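Local coordinates for putative polyphosphate kinase 2 family protein (Arthrobacter aurescens, PDB 3RHF) that probably acts as a polyphosphate kinase of the PPK2 family, transferring phosphate between polyphosphate and nucleotides on a P-loop-type alpha/beta fold, at residues Ala17-Leu28 / Ser236-Pro246. Numbering follows the deposited sequence.
Sequences AEVLRVGSGFSL and STEIAPWHVVP
Leu20 and Val22 grip the edge strand through their backbones: Val244 N donates to Leu20 O (3.1 Å) and Val22 N to Trp242 O (3.0 Å), a single beta bridge that pairs Arg21 with His243. A third bond comes from a side chain. Ser236 OG, anti to its own backbone N (chi1 176°), meets Val22 O at 2.8 Å in the carbonyl plane, on a lone pair, while accepting an almost straight bond from Trp242 N (171°). One hydroxyl thus ties the residue just past helix 221-235 to both the incoming strand and the N-terminal segment. An alanine here would lose both bonds, and Val22 O and Trp242 N would probably be left without this shared partner. Leu20 lies over the strand with its two methyls divided: Leu20 CD1 presses on Val245 CG2 (3.5 Å), Leu20 CD2 on the ring carbon Pro246 CD (3.7 Å). Beyond the bridge, Val22 CG2 sits over the centre of one face of the Phe26 ring, 3.6 Å above its plane, and also touches Val244 CG2. The ring's CZ reaches that same Val244 methyl, whereas Val244 CG1, the other branch, takes Leu28 CD1 at 3.9 Å. The type I turn from Gly23 to Phe26 brings the ring back to this valine. On its other edge, strand 242-246 makes backbone bonds to Met185 and Asn187 of parallel strand 179-187, and His243 ND1 bonds Lys183 O; helix 250-266 packs on Leu20, His243 and Val245, so the N-terminal segment lines one of the sheet's two outermost strands beside that helix.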
loop_
_atom_site.group_PDB
_atom_site.type_symbol
_atom_site.label_atom_id
_atom_site.label_comp_id
_atom_site.label_asym_id
_atom_site.label_seq_id
_atom_site.Cartn_x
_atom_site.Cartn_y
_atom_site.Cartn_z
ATOM N N ALA A 17 -24.547 4.762 2.078
ATOM C CA ALA A 17 -25.024 3.511 2.670
ATOM C C ALA A 17 -26.529 3.394 2.398
ATOM O O ALA A 17 -27.110 2.321 2.504
ATOM C CB ALA A 17 -24.727 3.461 4.159
ATOM N N GLU A 18 -27.141 4.510 2.023
ATOM C CA GLU A 18 -28.586 4.620 1.905
ATOM C C GLU A 18 -28.985 4.613 0.456
ATOM O O GLU A 18 -29.730 3.751 0.049
ATOM C CB GLU A 18 -29.056 5.895 2.628
ATOM C CG GLU A 18 -30.486 6.413 2.365
ATOM C CD GLU A 18 -30.773 7.737 3.129
ATOM O OE1 GLU A 18 -30.505 7.764 4.359
ATOM O OE2 GLU A 18 -31.225 8.732 2.496
ATOM N N VAL A 19 -28.480 5.546 -0.338
ATOM C CA VAL A 19 -28.950 5.680 -1.700
ATOM C C VAL A 19 -28.365 4.597 -2.597
ATOM O O VAL A 19 -28.975 4.283 -3.616
ATOM C CB VAL A 19 -28.715 7.123 -2.296
ATOM C CG1 VAL A 19 -29.516 8.157 -1.501
ATOM C CG2 VAL A 19 -27.246 7.550 -2.323
ATOM N N LEU A 20 -27.204 4.013 -2.253
ATOM C CA LEU A 20 -26.543 3.049 -3.167
ATOM C C LEU A 20 -26.785 1.604 -2.789
ATOM O O LEU A 20 -26.366 0.701 -3.505
ATOM C CB LEU A 20 -25.034 3.294 -3.271
ATOM C CG LEU A 20 -24.608 4.603 -3.910
ATOM C CD1 LEU A 20 -23.065 4.650 -3.976
ATOM C CD2 LEU A 20 -25.273 4.810 -5.302
ATOM N N ARG A 21 -27.483 1.406 -1.676
ATOM C CA ARG A 21 -27.801 0.061 -1.136
ATOM C C ARG A 21 -28.656 -0.743 -2.110
ATOM O O ARG A 21 -29.495 -0.186 -2.793
ATOM C CB ARG A 21 -28.578 0.224 0.174
ATOM C CG ARG A 21 -28.469 -0.904 1.172
ATOM C CD ARG A 21 -29.215 -0.598 2.521
ATOM N NE ARG A 21 -29.562 -1.859 3.191
ATOM C CZ ARG A 21 -30.690 -2.562 2.990
ATOM N NH1 ARG A 21 -30.879 -3.721 3.642
ATOM N NH2 ARG A 21 -31.646 -2.122 2.151
ATOM N N VAL A 22 -28.427 -2.043 -2.184
ATOM C CA VAL A 22 -29.310 -2.938 -2.917
ATOM C C VAL A 22 -30.346 -3.555 -1.966
ATOM O O VAL A 22 -30.045 -4.456 -1.182
ATOM C CB VAL A 22 -28.513 -4.019 -3.630
ATOM C CG1 VAL A 22 -29.433 -5.128 -4.155
ATOM C CG2 VAL A 22 -27.683 -3.397 -4.709
ATOM N N GLY A 23 -31.563 -3.035 -2.041
ATOM C CA GLY A 23 -32.636 -3.421 -1.129
ATOM C C GLY A 23 -33.659 -4.274 -1.834
ATOM O O GLY A 23 -33.494 -4.623 -2.995
ATOM N N SER A 24 -34.731 -4.620 -1.130
ATOM C CA SER A 24 -35.751 -5.496 -1.712
ATOM C C SER A 24 -36.284 -4.915 -3.043
ATOM O O SER A 24 -36.542 -5.666 -3.998
ATOM C CB SER A 24 -36.888 -5.719 -0.718
ATOM O OG SER A 24 -37.420 -4.470 -0.308
ATOM N N GLY A 25 -36.406 -3.582 -3.111
ATOM C CA GLY A 25 -36.844 -2.906 -4.345
ATOM C C GLY A 25 -35.933 -3.049 -5.577
ATOM O O GLY A 25 -36.402 -2.893 -6.699
ATOM N N PHE A 26 -34.645 -3.376 -5.368
ATOM C CA PHE A 26 -33.571 -3.089 -6.338
ATOM C C PHE A 26 -33.712 -3.733 -7.689
ATOM O O PHE A 26 -34.003 -4.938 -7.775
ATOM C CB PHE A 26 -32.181 -3.514 -5.803
ATOM C CG PHE A 26 -31.006 -2.976 -6.629
ATOM C CD1 PHE A 26 -30.323 -3.795 -7.528
ATOM C CD2 PHE A 26 -30.610 -1.646 -6.520
ATOM C CE1 PHE A 26 -29.255 -3.291 -8.296
ATOM C CE2 PHE A 26 -29.539 -1.143 -7.264
ATOM C CZ PHE A 26 -28.856 -1.966 -8.145
ATOM N N SER A 27 -33.425 -2.928 -8.718
ATOM C CA SER A 27 -33.093 -3.449 -10.030
ATOM C C SER A 27 -31.898 -2.715 -10.671
ATOM O O SER A 27 -31.813 -1.484 -10.647
ATOM C CB SER A 27 -34.326 -3.401 -10.947
ATOM O OG SER A 27 -34.465 -2.145 -11.577
ATOM N N LEU A 28 -30.996 -3.484 -11.268
ATOM C CA LEU A 28 -29.759 -2.935 -11.811
ATOM C C LEU A 28 -29.966 -2.103 -13.103
ATOM O O LEU A 28 -29.089 -1.303 -13.494
ATOM C CB LEU A 28 -28.734 -4.056 -12.010
ATOM C CG LEU A 28 -27.340 -3.692 -12.560
ATOM C CD1 LEU A 28 -26.580 -2.768 -11.607
ATOM C CD2 LEU A 28 -26.513 -4.947 -12.899
ATOM N N SER A 236 -27.196 -9.907 -1.221
ATOM C CA SER A 236 -27.308 -8.645 -0.527
ATOM C C SER A 236 -28.164 -8.795 0.745
ATOM O O SER A 236 -29.388 -8.798 0.694
ATOM C CB SER A 236 -27.890 -7.582 -1.436
ATOM O OG SER A 236 -28.097 -6.352 -0.744
ATOM N N THR A 237 -27.499 -8.862 1.899
ATOM C CA THR A 237 -28.165 -9.084 3.159
ATOM C C THR A 237 -28.105 -7.884 4.110
ATOM O O THR A 237 -27.381 -6.925 3.880
ATOM C CB THR A 237 -27.574 -10.307 3.816
ATOM O OG1 THR A 237 -26.203 -10.055 4.160
ATOM C CG2 THR A 237 -27.662 -11.500 2.863
ATOM N N GLU A 238 -28.906 -7.933 5.166
ATOM C CA GLU A 238 -28.837 -6.945 6.221
ATOM C C GLU A 238 -27.399 -6.798 6.809
ATOM O O GLU A 238 -26.956 -5.689 7.012
ATOM C CB GLU A 238 -29.879 -7.253 7.323
ATOM N N ILE A 239 -26.678 -7.893 7.067
ATOM C CA ILE A 239 -25.318 -7.789 7.630
ATOM C C ILE A 239 -24.225 -7.529 6.572
ATOM O O ILE A 239 -23.131 -7.058 6.910
ATOM C CB ILE A 239 -24.889 -9.036 8.495
ATOM C CG1 ILE A 239 -24.709 -10.297 7.645
ATOM C CG2 ILE A 239 -25.873 -9.269 9.647
ATOM C CD1 ILE A 239 -24.807 -11.549 8.407
ATOM N N ALA A 240 -24.492 -7.841 5.303
ATOM C CA ALA A 240 -23.542 -7.505 4.281
ATOM C C ALA A 240 -24.285 -7.089 3.006
ATOM O O ALA A 240 -24.416 -7.865 2.046
ATOM C CB ALA A 240 -22.598 -8.631 4.044
ATOM N N PRO A 241 -24.760 -5.836 2.993
ATOM C CA PRO A 241 -25.472 -5.315 1.867
ATOM C C PRO A 241 -24.545 -5.160 0.706
ATOM O O PRO A 241 -23.360 -4.882 0.928
ATOM C CB PRO A 241 -25.914 -3.932 2.336
ATOM C CG PRO A 241 -25.757 -3.926 3.803
ATOM C CD PRO A 241 -24.632 -4.839 4.063
ATOM N N TRP A 242 -25.081 -5.303 -0.513
ATOM C CA TRP A 242 -24.368 -4.854 -1.712
ATOM C C TRP A 242 -24.584 -3.361 -1.951
ATOM O O TRP A 242 -25.588 -2.822 -1.566
ATOM C CB TRP A 242 -24.847 -5.601 -2.935
ATOM C CG TRP A 242 -24.089 -6.797 -3.195
ATOM C CD1 TRP A 242 -24.489 -8.100 -2.986
ATOM C CD2 TRP A 242 -22.821 -6.845 -3.751
ATOM N NE1 TRP A 242 -23.510 -8.945 -3.371
ATOM C CE2 TRP A 242 -22.456 -8.207 -3.836
ATOM C CE3 TRP A 242 -21.935 -5.878 -4.182
ATOM C CZ2 TRP A 242 -21.229 -8.623 -4.342
ATOM C CZ3 TRP A 242 -20.687 -6.287 -4.678
ATOM C CH2 TRP A 242 -20.351 -7.643 -4.751
ATOM N N HIS A 243 -23.622 -2.695 -2.548
ATOM C CA HIS A 243 -23.827 -1.350 -2.980
ATOM C C HIS A 243 -23.384 -1.284 -4.417
ATOM O O HIS A 243 -22.346 -1.810 -4.763
ATOM C CB HIS A 243 -23.010 -0.368 -2.162
ATOM C CG HIS A 243 -23.254 -0.455 -0.695
ATOM N ND1 HIS A 243 -22.580 -1.339 0.109
ATOM C CD2 HIS A 243 -24.093 0.237 0.114
ATOM C CE1 HIS A 243 -23.010 -1.199 1.350
ATOM N NE2 HIS A 243 -23.917 -0.237 1.381
ATOM N N VAL A 244 -24.177 -0.630 -5.240
ATOM C CA VAL A 244 -23.865 -0.447 -6.641
ATOM C C VAL A 244 -23.691 1.057 -6.841
ATOM O O VAL A 244 -24.618 1.829 -6.601
ATOM C CB VAL A 244 -25.000 -0.969 -7.539
ATOM C CG1 VAL A 244 -24.794 -0.448 -8.979
ATOM C CG2 VAL A 244 -25.108 -2.521 -7.478
ATOM N N VAL A 245 -22.475 1.427 -7.246
ATOM C CA VAL A 245 -21.975 2.768 -7.273
ATOM C C VAL A 245 -21.784 3.158 -8.738
ATOM O O VAL A 245 -20.899 2.617 -9.432
ATOM C CB VAL A 245 -20.590 2.850 -6.597
ATOM C CG1 VAL A 245 -20.066 4.211 -6.723
ATOM C CG2 VAL A 245 -20.625 2.422 -5.103
ATOM N N PRO A 246 -22.604 4.095 -9.238
ATOM C CA PRO A 246 -22.444 4.598 -10.590
ATOM C C PRO A 246 -21.010 5.083 -10.781
ATOM O O PRO A 246 -20.523 5.857 -9.965
ATOM C CB PRO A 246 -23.402 5.751 -10.612
ATOM C CG PRO A 246 -24.483 5.330 -9.792
ATOM C CD PRO A 246 -23.883 4.525 -8.675
#